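Side-chain contacts in OmpT protein (Vibrio cholerae serotype O1, PDB 6EHD), which probably acts as a non-specific diffusion porin, a beta-barrel channel that lets small solutes cross the outer membrane: residues A51-V56 and F79-F84; E57-L60 and M66-R69; Q168-A173 and D220-P225; E274-F277 and A281-Y284. The protein carries 1 engineered substitution. One frame throughout, in Å; residues are numbered along the deposited sequence.

Interaction 1 of 4, residues A51-V56 and F79-F84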
loop_
_atom_site.group_PDB
_atom_site.type_symbol
_atom_site.label_atom_id
_atom_site.label_comp_id
_atom_site.label_asym_id
_atom_site.label_seq_id
_atom_site.Cartn_x
_atom_site.Cartn_y
_atom_site.Cartn_z
ATOM N N ALA A 51 17.571 -19.175 -10.162
ATOM C CA ALA A 51 17.279 -19.407 -8.725
ATOM C C ALA A 51 15.776 -19.582 -8.473
ATOM O O ALA A 51 14.958 -19.104 -9.233
ATOM C CB ALA A 51 17.898 -18.281 -7.878
ATOM N N LEU A 52 15.404 -20.313 -7.422
ATOM C CA LEU A 52 14.034 -20.623 -7.074
ATOM C C LEU A 52 13.727 -20.075 -5.619
ATOM O O LEU A 52 14.632 -20.012 -4.776
ATOM C CB LEU A 52 13.825 -22.151 -6.991
ATOM C CG LEU A 52 14.193 -22.922 -8.275
ATOM C CD1 LEU A 52 14.191 -24.442 -8.049
ATOM C CD2 LEU A 52 13.226 -22.554 -9.374
ATOM N N GLN A 53 12.486 -19.736 -5.398
ATOM C CA GLN A 53 11.988 -19.200 -4.136
ATOM C C GLN A 53 10.650 -19.801 -3.819
ATOM O O GLN A 53 9.764 -19.943 -4.665
ATOM C CB GLN A 53 11.881 -17.635 -4.184
ATOM C CG GLN A 53 11.253 -17.029 -2.912
ATOM C CD GLN A 53 10.893 -15.520 -3.044
ATOM O OE1 GLN A 53 10.588 -15.015 -4.165
ATOM N NE2 GLN A 53 10.948 -14.788 -1.888
ATOM N N GLY A 54 10.467 -20.154 -2.544
ATOM C CA GLY A 54 9.144 -20.534 -2.047
ATOM C C GLY A 54 8.906 -19.740 -0.703
ATOM O O GLY A 54 9.686 -19.841 0.179
ATOM N N LYS A 55 7.831 -18.982 -0.614
ATOM C CA LYS A 55 7.556 -18.091 0.587
ATOM C C LYS A 55 6.119 -18.221 1.021
ATOM O O LYS A 55 5.201 -18.196 0.188
ATOM C CB LYS A 55 7.932 -16.632 0.207
ATOM C CG LYS A 55 7.782 -15.608 1.331
ATOM C CD LYS A 55 8.376 -14.218 0.905
ATOM C CE LYS A 55 8.112 -13.135 1.953
ATOM N NZ LYS A 55 8.804 -11.878 1.574
ATOM N N VAL A 56 5.844 -18.259 2.351
ATOM C CA VAL A 56 4.513 -18.227 2.795
ATOM C C VAL A 56 4.505 -17.360 4.109
ATOM O O VAL A 56 5.458 -17.404 4.833
ATOM C CB VAL A 56 3.981 -19.666 3.050
ATOM C CG1 VAL A 56 4.817 -20.387 4.054
ATOM C CG2 VAL A 56 2.515 -19.644 3.427
ATOM N N PHE A 79 16.521 -12.955 -17.642
ATOM C CA PHE A 79 15.563 -12.106 -18.297
ATOM C C PHE A 79 14.468 -11.574 -17.323
ATOM O O PHE A 79 13.431 -11.060 -17.773
ATOM C CB PHE A 79 14.949 -12.715 -19.568
ATOM C CG PHE A 79 14.531 -14.155 -19.477
ATOM C CD1 PHE A 79 15.472 -15.188 -19.672
ATOM C CD2 PHE A 79 13.165 -14.505 -19.344
ATOM C CE1 PHE A 79 15.069 -16.530 -19.643
ATOM C CE2 PHE A 79 12.759 -15.856 -19.325
ATOM C CZ PHE A 79 13.717 -16.863 -19.474
ATOM N N GLY A 80 14.751 -11.654 -16.032
ATOM C CA GLY A 80 13.833 -11.135 -14.987
ATOM C C GLY A 80 13.387 -12.203 -13.984
ATOM O O GLY A 80 13.653 -13.429 -14.201
ATOM N N LYS A 81 12.628 -11.775 -12.964
ATOM C CA LYS A 81 12.057 -12.672 -11.974
ATOM C C LYS A 81 10.573 -12.746 -12.171
ATOM O O LYS A 81 9.897 -11.700 -12.258
ATOM C CB LYS A 81 12.440 -12.219 -10.530
ATOM C CG LYS A 81 11.869 -13.131 -9.433
ATOM C CD LYS A 81 12.249 -12.653 -8.034
ATOM C CE LYS A 81 11.892 -13.773 -7.047
ATOM N NZ LYS A 81 12.369 -13.410 -5.693
ATOM N N PHE A 82 10.022 -13.964 -12.122
ATOM C CA PHE A 82 8.617 -14.236 -12.262
ATOM C C PHE A 82 8.088 -14.868 -10.975
ATOM O O PHE A 82 8.615 -15.935 -10.548
ATOM C CB PHE A 82 8.318 -15.195 -13.416
ATOM C CG PHE A 82 8.825 -14.708 -14.772
ATOM C CD1 PHE A 82 10.133 -14.829 -15.131
ATOM C CD2 PHE A 82 7.972 -14.102 -15.625
ATOM C CE1 PHE A 82 10.574 -14.337 -16.397
ATOM C CE2 PHE A 82 8.401 -13.614 -16.878
ATOM C CZ PHE A 82 9.692 -13.730 -17.235
ATOM N N SER A 83 7.032 -14.267 -10.392
ATOM C CA SER A 83 6.463 -14.731 -9.087
ATOM C C SER A 83 4.999 -15.022 -9.224
ATOM O O SER A 83 4.182 -14.201 -9.747
ATOM C CB SER A 83 6.741 -13.646 -7.948
ATOM O OG SER A 83 8.141 -13.508 -7.723
ATOM N N PHE A 84 4.592 -16.210 -8.739
ATOM C CA PHE A 84 3.193 -16.703 -8.868
ATOM C C PHE A 84 2.545 -16.963 -7.525
ATOM O O PHE A 84 3.176 -17.593 -6.632
ATOM C CB PHE A 84 3.197 -18.121 -9.676
ATOM C CG PHE A 84 3.904 -18.074 -11.036
ATOM C CD1 PHE A 84 5.272 -18.182 -11.133
ATOM C CD2 PHE A 84 3.180 -17.957 -12.194
ATOM C CE1 PHE A 84 5.904 -18.088 -12.351
ATOM C CE2 PHE A 84 3.812 -17.872 -13.446
ATOM C CZ PHE A 84 5.162 -17.906 -13.516
HETATM O O HOH W 1 8.950 -13.051 -5.067
#
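Lys81 and Gln53 meet through a single hydrogen bond, Lys81 NZ giving to Gln53 OE1 at 2.8 Å. Both side chains leave the backbone with CG opposite the main-chain N (chi1 175° for Gln53) and stay extended to their ends. The CA atoms of Gln53 and Lys81 are 10.2 Å apart, and the two extended chains span this distance. They cross at about a right angle, and the ammonium lies above the amide, 54° out of the carbonyl plane. Water 1 gives a second bond to Gln53 OE1 at 2.7 Å and also binds Ser83 OG at 2.8 Å, so this one oxygen takes both the direct link and the water-mediated link to residues 79-84. The other end of the amide, Gln53 NE2, gives to Asp41 OD1, which is consistent with a settled amide orientation. The contact skips a strand of the barrel wall: strand 67-77 runs between strands 50-59 and 80-84, bonding to Gln53 through the backbone of Gly74, while strand 30-47, with Asp41 and Asn43, flanks Gln53 on its other side.

Interaction 2 of 4, residues E57-L60 and M66-R69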
loop_
_atom_site.group_PDB
_atom_site.type_symbol
_atom_site.label_atom_id
_atom_site.label_comp_id
_atom_site.label_asym_id
_atom_site.label_seq_id
_atom_site.Cartn_x
_atom_site.Cartn_y
_atom_site.Cartn_z
ATOM N N GLU A 57 3.483 -16.549 4.240
ATOM C CA GLU A 57 3.345 -15.595 5.372
ATOM C C GLU A 57 1.980 -15.712 5.920
ATOM O O GLU A 57 0.976 -15.634 5.158
ATOM C CB GLU A 57 3.571 -14.161 4.856
ATOM C CG GLU A 57 3.664 -13.081 6.026
ATOM C CD GLU A 57 4.081 -11.652 5.497
ATOM O OE1 GLU A 57 3.219 -10.764 5.482
ATOM O OE2 GLU A 57 5.272 -11.515 5.126
ATOM N N PHE A 58 1.875 -15.819 7.249
ATOM C CA PHE A 58 0.596 -15.931 7.930
ATOM C C PHE A 58 0.347 -14.703 8.907
ATOM O O PHE A 58 1.293 -14.086 9.399
ATOM C CB PHE A 58 0.632 -17.155 8.860
ATOM C CG PHE A 58 0.895 -18.471 8.146
ATOM C CD1 PHE A 58 -0.171 -19.218 7.625
ATOM C CD2 PHE A 58 2.190 -18.962 8.034
ATOM C CE1 PHE A 58 0.058 -20.445 6.983
ATOM C CE2 PHE A 58 2.424 -20.209 7.377
ATOM C CZ PHE A 58 1.343 -20.915 6.855
ATOM N N ALA A 59 -0.901 -14.370 9.123
ATOM C CA ALA A 59 -1.274 -13.318 10.070
ATOM C C ALA A 59 -1.361 -13.972 11.378
ATOM O O ALA A 59 -1.772 -15.149 11.488
ATOM C CB ALA A 59 -2.577 -12.733 9.776
ATOM N N LEU A 60 -1.044 -13.169 12.395
ATOM C CA LEU A 60 -0.997 -13.649 13.764
ATOM C C LEU A 60 -2.176 -13.019 14.493
ATOM O O LEU A 60 -2.065 -11.903 15.046
ATOM C CB LEU A 60 0.375 -13.364 14.404
ATOM C CG LEU A 60 1.544 -14.241 14.012
ATOM C CD1 LEU A 60 2.718 -13.957 14.929
ATOM C CD2 LEU A 60 1.175 -15.719 14.125
ATOM N N MET A 66 -5.822 -18.002 12.512
ATOM C CA MET A 66 -4.674 -17.818 11.573
ATOM C C MET A 66 -5.060 -18.037 10.091
ATOM O O MET A 66 -5.902 -18.893 9.770
ATOM C CB MET A 66 -3.490 -18.735 11.922
ATOM C CG MET A 66 -2.538 -18.185 12.976
ATOM S SD MET A 66 -0.893 -18.958 13.040
ATOM C CE MET A 66 -0.756 -19.979 11.559
ATOM N N TYR A 67 -4.446 -17.257 9.199
ATOM C CA TYR A 67 -4.838 -17.246 7.801
ATOM C C TYR A 67 -3.606 -16.833 6.960
ATOM O O TYR A 67 -2.677 -16.220 7.469
ATOM C CB TYR A 67 -6.046 -16.321 7.530
ATOM C CG TYR A 67 -5.721 -14.817 7.426
ATOM C CD1 TYR A 67 -5.723 -14.004 8.568
ATOM C CD2 TYR A 67 -5.399 -14.215 6.190
ATOM C CE1 TYR A 67 -5.416 -12.639 8.482
ATOM C CE2 TYR A 67 -5.082 -12.855 6.086
ATOM C CZ TYR A 67 -5.099 -12.063 7.239
ATOM O OH TYR A 67 -4.791 -10.696 7.208
ATOM N N VAL A 68 -3.637 -17.165 5.680
ATOM C CA VAL A 68 -2.493 -16.961 4.761
ATOM C C VAL A 68 -2.503 -15.542 4.197
ATOM O O VAL A 68 -3.519 -15.105 3.594
ATOM C CB VAL A 68 -2.587 -17.949 3.567
ATOM C CG1 VAL A 68 -1.412 -17.693 2.612
ATOM C CG2 VAL A 68 -2.504 -19.375 4.118
ATOM N N ARG A 69 -1.413 -14.792 4.405
ATOM C CA ARG A 69 -1.348 -13.395 3.855
ATOM C C ARG A 69 -0.790 -13.384 2.427
ATOM O O ARG A 69 -1.303 -12.660 1.551
ATOM C CB ARG A 69 -0.458 -12.448 4.750
ATOM C CG ARG A 69 -1.245 -11.898 5.953
ATOM C CD ARG A 69 -0.261 -11.256 6.968
ATOM N NE ARG A 69 0.535 -10.127 6.479
ATOM C CZ ARG A 69 0.147 -8.857 6.436
ATOM N NH1 ARG A 69 0.992 -7.940 6.021
ATOM N NH2 ARG A 69 -1.057 -8.485 6.781
HETATM O O HOH W 2 3.346 -8.509 4.118
#
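Glu57 and Arg69 are joined by a salt bridge in which Arg69 NE gives to Glu57 OE1 at 2.9 Å, with a straight N-H...O angle of 179°. Carboxylate and guanidinium are nearly coplanar, 8° apart, and OE1 receives the proton on its anti lone pair, turned away from OE2. Arg69 reaches it by folding at chi3 (61°). Water 2 gives to OE1 at 2.6 Å and accepts from Arg69 NH1, closing a second route between the charges. Outside the pair, Tyr14 OH holds Glu57 OE2 and Asp303 pairs with Arg69 NH2, so both oxygens of Glu57 and all three nitrogens of Arg69 have partners. In the backbone, Arg69 N bonds to Glu57 O at 2.6 Å and Ala59 N to Tyr67 O at 3.1 Å, but Ala59 O and Tyr67 N, both buried, have no partner in the model. On the other face, Val68 CG2 lies 4.0 Å from Phe58 CE1, while Met66, poorly ordered, brings CE near CD1 of the same ring and SD alongside Leu60 CD2. The arrangement is that of an antiparallel beta hairpin of the porin barrel, strands 50-59 and 67-77, whose pairing loosens toward the connecting loop.

Interaction 3 of 4, residues Q168-A173 and D220-P225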
loop_
_atom_site.group_PDB
_atom_site.type_symbol
_atom_site.label_atom_id
_atom_site.label_comp_id
_atom_site.label_asym_id
_atom_site.label_seq_id
_atom_site.Cartn_x
_atom_site.Cartn_y
_atom_site.Cartn_z
ATOM N N GLN A 168 -4.961 -0.792 -14.463
ATOM C CA GLN A 168 -6.395 -0.931 -14.439
ATOM C C GLN A 168 -6.886 -2.103 -13.640
ATOM O O GLN A 168 -6.309 -3.197 -13.738
ATOM C CB GLN A 168 -6.926 -1.006 -15.949
ATOM C CG GLN A 168 -8.433 -0.814 -15.967
ATOM C CD GLN A 168 -8.942 -0.705 -17.411
ATOM O OE1 GLN A 168 -9.094 0.421 -18.002
ATOM N NE2 GLN A 168 -9.068 -1.841 -18.011
ATOM N N ASN A 169 -7.915 -1.885 -12.809
ATOM C CA ASN A 169 -8.441 -2.870 -11.853
ATOM C C ASN A 169 -9.990 -2.849 -12.000
ATOM O O ASN A 169 -10.594 -1.782 -11.941
ATOM C CB ASN A 169 -8.003 -2.525 -10.425
ATOM C CG ASN A 169 -8.501 -3.454 -9.329
ATOM O OD1 ASN A 169 -8.692 -2.956 -8.212
ATOM N ND2 ASN A 169 -8.613 -4.835 -9.563
ATOM N N ARG A 170 -10.590 -4.012 -12.296
ATOM C CA ARG A 170 -12.078 -4.101 -12.517
ATOM C C ARG A 170 -12.703 -5.088 -11.588
ATOM O O ARG A 170 -12.194 -6.204 -11.452
ATOM C CB ARG A 170 -12.413 -4.523 -13.975
ATOM C CG ARG A 170 -13.920 -4.426 -14.300
ATOM C CD ARG A 170 -14.179 -4.521 -15.812
ATOM N NE ARG A 170 -15.619 -4.668 -16.085
ATOM C CZ ARG A 170 -16.124 -4.963 -17.289
ATOM N NH1 ARG A 170 -15.324 -5.158 -18.352
ATOM N NH2 ARG A 170 -17.440 -5.064 -17.438
ATOM N N ASP A 171 -13.804 -4.696 -10.943
ATOM C CA ASP A 171 -14.572 -5.595 -10.102
ATOM C C ASP A 171 -16.053 -5.563 -10.596
ATOM O O ASP A 171 -16.741 -4.537 -10.463
ATOM C CB ASP A 171 -14.548 -5.195 -8.649
ATOM C CG ASP A 171 -15.218 -6.275 -7.730
ATOM O OD1 ASP A 171 -16.264 -6.834 -8.087
ATOM O OD2 ASP A 171 -14.686 -6.587 -6.669
ATOM N N LYS A 172 -16.512 -6.691 -11.126
ATOM C CA LYS A 172 -17.839 -6.751 -11.784
ATOM C C LYS A 172 -19.002 -6.788 -10.803
ATOM O O LYS A 172 -20.125 -6.585 -11.221
ATOM C CB LYS A 172 -17.895 -7.948 -12.746
ATOM C CG LYS A 172 -17.117 -7.720 -14.030
ATOM C CD LYS A 172 -16.929 -9.028 -14.798
ATOM C CE LYS A 172 -16.180 -8.796 -16.082
ATOM N NZ LYS A 172 -16.192 -10.004 -16.962
ATOM N N ALA A 173 -18.737 -6.994 -9.517
ATOM C CA ALA A 173 -19.769 -6.953 -8.496
ATOM C C ALA A 173 -19.285 -6.306 -7.219
ATOM O O ALA A 173 -19.280 -6.909 -6.145
ATOM C CB ALA A 173 -20.268 -8.372 -8.207
ATOM N N ASP A 220 -15.116 4.403 -13.466
ATOM C CA ASP A 220 -16.356 4.312 -14.314
ATOM C C ASP A 220 -17.166 3.055 -14.063
ATOM O O ASP A 220 -16.626 1.985 -13.685
ATOM C CB ASP A 220 -16.192 4.614 -15.817
ATOM C CG ASP A 220 -14.934 4.118 -16.385
ATOM O OD1 ASP A 220 -14.772 2.889 -16.380
ATOM O OD2 ASP A 220 -14.118 4.953 -16.863
ATOM N N VAL A 221 -18.489 3.223 -14.233
ATOM C CA VAL A 221 -19.477 2.195 -13.921
ATOM C C VAL A 221 -19.985 1.643 -15.257
ATOM O O VAL A 221 -20.415 2.421 -16.117
ATOM C CB VAL A 221 -20.605 2.763 -13.025
ATOM C CG1 VAL A 221 -21.548 1.661 -12.561
ATOM C CG2 VAL A 221 -19.998 3.437 -11.804
ATOM N N GLU A 222 -19.902 0.328 -15.443
ATOM C CA GLU A 222 -20.240 -0.332 -16.741
ATOM C C GLU A 222 -21.579 0.037 -17.473
ATOM O O GLU A 222 -21.571 0.220 -18.711
ATOM C CB GLU A 222 -20.141 -1.855 -16.590
ATOM C CG GLU A 222 -20.635 -2.710 -17.760
ATOM C CD GLU A 222 -19.885 -2.517 -19.069
ATOM O OE1 GLU A 222 -20.333 -3.099 -20.091
ATOM O OE2 GLU A 222 -18.856 -1.812 -19.098
ATOM N N ASN A 223 -22.711 0.104 -16.773
ATOM C CA ASN A 223 -24.021 0.370 -17.508
ATOM C C ASN A 223 -24.679 1.617 -16.958
ATOM O O ASN A 223 -25.820 1.585 -16.493
ATOM C CB ASN A 223 -24.997 -0.832 -17.432
ATOM C CG ASN A 223 -24.925 -1.728 -18.649
ATOM O OD1 ASN A 223 -24.577 -2.902 -18.536
ATOM N ND2 ASN A 223 -25.268 -1.183 -19.825
ATOM N N ASN A 224 -23.929 2.716 -16.991
ATOM C CA ASN A 224 -24.267 3.891 -16.193
ATOM C C ASN A 224 -23.483 5.034 -16.781
ATOM O O ASN A 224 -22.349 4.840 -17.236
ATOM C CB ASN A 224 -23.882 3.610 -14.754
ATOM C CG ASN A 224 -24.563 4.503 -13.762
ATOM O OD1 ASN A 224 -24.381 5.720 -13.765
ATOM N ND2 ASN A 224 -25.306 3.885 -12.842
ATOM N N PRO A 225 -24.085 6.227 -16.834
ATOM C CA PRO A 225 -23.283 7.367 -17.302
ATOM C C PRO A 225 -22.241 7.927 -16.240
ATOM O O PRO A 225 -21.434 8.755 -16.586
ATOM C CB PRO A 225 -24.359 8.418 -17.643
ATOM C CG PRO A 225 -25.524 8.089 -16.757
ATOM C CD PRO A 225 -25.500 6.602 -16.569
#
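Arg170 and Glu222 face each other at one end of the porin barrel wall, where the chain turns a corner after strand 160-171 and strand 208-221 gives way to a loop; strand 184-205 lies between them, so the contact bridges two strands that are not neighbours. Arg170 stretches out fully, its CG opposite the main-chain N (chi1 -172°) and the chain extended as far as NE. Glu222, just past its strand, starts the same way but bends at chi2 (62°). Their ends approach with NH2 of Arg170 3.9 Å from Glu222 OE2, and the guanidinium and carboxylate planes are turned 31° apart. The oxygen stands well out of the guanidinium plane, and no N-H is directed at it. Lys172 crosses one face of the same guanidinium, its CE 4.0 Å above the centre, while Lys172 NZ goes to Asn143. At the corner Asp171 OD1 accepts from Ala173 N at 2.9 Å in an Asx turn. The stronger ionic partner of Arg170 NH2 is Asp191 OD2 of the intervening strand, whose side chain Glu222 also touches. With two acids near one guanidinium and Glu222 on the surface, the Arg170-Glu222 pair is a long, electrostatic one that should add little directional hold; the geometry is consistent with Asp191 setting the position of the arginine and Glu222 probably contributing through charge alone.

Interaction 4 of 4, residues E274-F277 and A281-Y284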
loop_
_atom_site.group_PDB
_atom_site.type_symbol
_atom_site.label_atom_id
_atom_site.label_comp_id
_atom_site.label_asym_id
_atom_site.label_seq_id
_atom_site.Cartn_x
_atom_site.Cartn_y
_atom_site.Cartn_z
ATOM N N GLU A 274 9.880 8.592 15.030
ATOM C CA GLU A 274 10.303 7.165 15.100
ATOM C C GLU A 274 11.531 7.043 15.945
ATOM O O GLU A 274 12.557 7.738 15.713
ATOM C CB GLU A 274 10.599 6.637 13.667
ATOM C CG GLU A 274 11.219 5.180 13.556
ATOM C CD GLU A 274 11.851 5.032 12.150
ATOM O OE1 GLU A 274 11.103 4.742 11.175
ATOM O OE2 GLU A 274 13.030 5.404 11.964
ATOM N N TYR A 275 11.587 6.010 16.821
ATOM C CA TYR A 275 12.784 5.807 17.653
ATOM C C TYR A 275 13.123 4.329 17.611
ATOM O O TYR A 275 12.272 3.496 17.953
ATOM C CB TYR A 275 12.558 6.235 19.144
ATOM C CG TYR A 275 13.725 5.979 20.033
ATOM C CD1 TYR A 275 14.763 6.922 20.157
ATOM C CD2 TYR A 275 13.818 4.812 20.817
ATOM C CE1 TYR A 275 15.863 6.733 20.960
ATOM C CE2 TYR A 275 14.957 4.612 21.611
ATOM C CZ TYR A 275 15.939 5.562 21.735
ATOM O OH TYR A 275 17.100 5.378 22.493
ATOM N N LYS A 276 14.366 4.041 17.256
ATOM C CA LYS A 276 14.855 2.593 17.137
ATOM C C LYS A 276 15.654 2.182 18.375
ATOM O O LYS A 276 16.676 2.782 18.696
ATOM C CB LYS A 276 15.715 2.455 15.868
ATOM C CG LYS A 276 14.852 2.536 14.602
ATOM C CD LYS A 276 15.748 2.366 13.335
ATOM C CE LYS A 276 14.961 2.451 12.052
ATOM N NZ LYS A 276 15.777 2.030 10.878
ATOM N N PHE A 277 15.085 1.310 19.199
ATOM C CA PHE A 277 15.880 0.726 20.301
ATOM C C PHE A 277 17.043 -0.132 19.762
ATOM O O PHE A 277 18.164 -0.097 20.312
ATOM C CB PHE A 277 15.012 -0.064 21.272
ATOM C CG PHE A 277 14.179 0.799 22.203
ATOM C CD1 PHE A 277 14.683 1.110 23.475
ATOM C CD2 PHE A 277 12.885 1.210 21.896
ATOM C CE1 PHE A 277 14.005 1.922 24.323
ATOM C CE2 PHE A 277 12.162 1.984 22.801
ATOM C CZ PHE A 277 12.706 2.319 24.023
ATOM N N ALA A 281 13.886 -3.748 17.426
ATOM C CA ALA A 281 12.821 -3.078 18.206
ATOM C C ALA A 281 12.723 -1.561 17.857
ATOM O O ALA A 281 13.763 -0.876 17.834
ATOM C CB ALA A 281 13.049 -3.205 19.693
ATOM N N ARG A 282 11.471 -1.108 17.646
ATOM C CA ARG A 282 11.230 0.332 17.518
ATOM C C ARG A 282 9.877 0.743 18.014
ATOM O O ARG A 282 8.997 -0.064 18.164
ATOM C CB ARG A 282 11.331 0.727 16.035
ATOM C CG ARG A 282 10.216 0.233 15.167
ATOM C CD ARG A 282 10.374 0.668 13.667
ATOM N NE ARG A 282 11.527 0.043 13.020
ATOM C CZ ARG A 282 11.728 0.106 11.676
ATOM N NH1 ARG A 282 10.883 0.802 10.873
ATOM N NH2 ARG A 282 12.765 -0.556 11.122
ATOM N N VAL A 283 9.744 2.060 18.261
ATOM C CA VAL A 283 8.482 2.676 18.691
ATOM C C VAL A 283 8.250 3.967 17.867
ATOM O O VAL A 283 9.170 4.508 17.256
ATOM C CB VAL A 283 8.454 3.048 20.217
ATOM C CG1 VAL A 283 8.570 1.724 21.037
ATOM C CG2 VAL A 283 9.541 4.001 20.569
ATOM N N TYR A 284 7.010 4.387 17.881
ATOM C CA TYR A 284 6.647 5.595 17.117
ATOM C C TYR A 284 5.361 6.256 17.670
ATOM O O TYR A 284 4.488 5.590 18.272
ATOM C CB TYR A 284 6.413 5.210 15.605
ATOM C CG TYR A 284 5.786 3.869 15.348
ATOM C CD1 TYR A 284 6.551 2.714 15.285
ATOM C CD2 TYR A 284 4.437 3.726 15.251
ATOM C CE1 TYR A 284 5.999 1.455 15.129
ATOM C CE2 TYR A 284 3.855 2.458 15.021
ATOM C CZ TYR A 284 4.647 1.299 15.024
ATOM O OH TYR A 284 4.029 0.054 14.807
#
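Arg282 lies alongside Lys276 on one face of a tight beta hairpin, strands 263-276 and 281-291, two adjacent staves of the porin barrel. Their side chains point the same way, and Lys276 CE rests over one face of the guanidinium, 3.8 Å from Arg282 NH2 and offset toward its rim. It is this CH2, not an opposite charge, that meets the guanidinium; the cationic Lys276 NZ and Arg282 NH2 lie 4.0 Å apart. Arg282 takes up a crowded chi1 of 70°, with CG between the main-chain N and carbonyl, and the chain, straight at chi2, bends at chi3, leaving the guanidinium beside Lys276. Glu274 comes obliquely to the guanidinium: OE1 is 4.0 Å from Arg282 NH1, well out of its plane, with the flat groups 53° apart, so this long salt bridge rests on charge alone. Tyr101 OH supplies the stronger link, hydrogen-bonding both Glu274 OE1 and Arg282 NH1, and its ring stacks on Tyr284. On the face of Tyr275 and Val283 the contacts are apolar. Phe277 and Tyr275, two residues apart in the chain, meet edge to face: Tyr275 CE2 stands 3.7 Å above the centre of the Phe277 ring. Val283 CG2 lies 4.0 Å from both Tyr275 CB and Phe277 CE2. Tyr275 and Val283 exchange two backbone bonds, whereas Phe277 N reaches Ala281 O only weakly, with an N-H...O angle of 115°.

How the interactions relate
All four contacts lie on the porin barrel, interaction 3 where a strand gives way to a loop. Interactions 2 and 4 each tie the two strands of a hairpin, whereas interactions 1 and 3 are long side-chain links across an intervening strand. Interaction 2 nests inside the loop closed by interaction 1; both use strand 50-59, and their centres are about 20 Å apart. Interactions 3 and 4 lie on opposite sides of the chain's centre, with their own centres about 43 Å apart. Asp12, Phe13 and Trp325 bind calcium in a structure of this protein, though none is bound to this chain here; the side chain of Trp325 is about 4 Å from that of Leu60, while interaction 3 is remote.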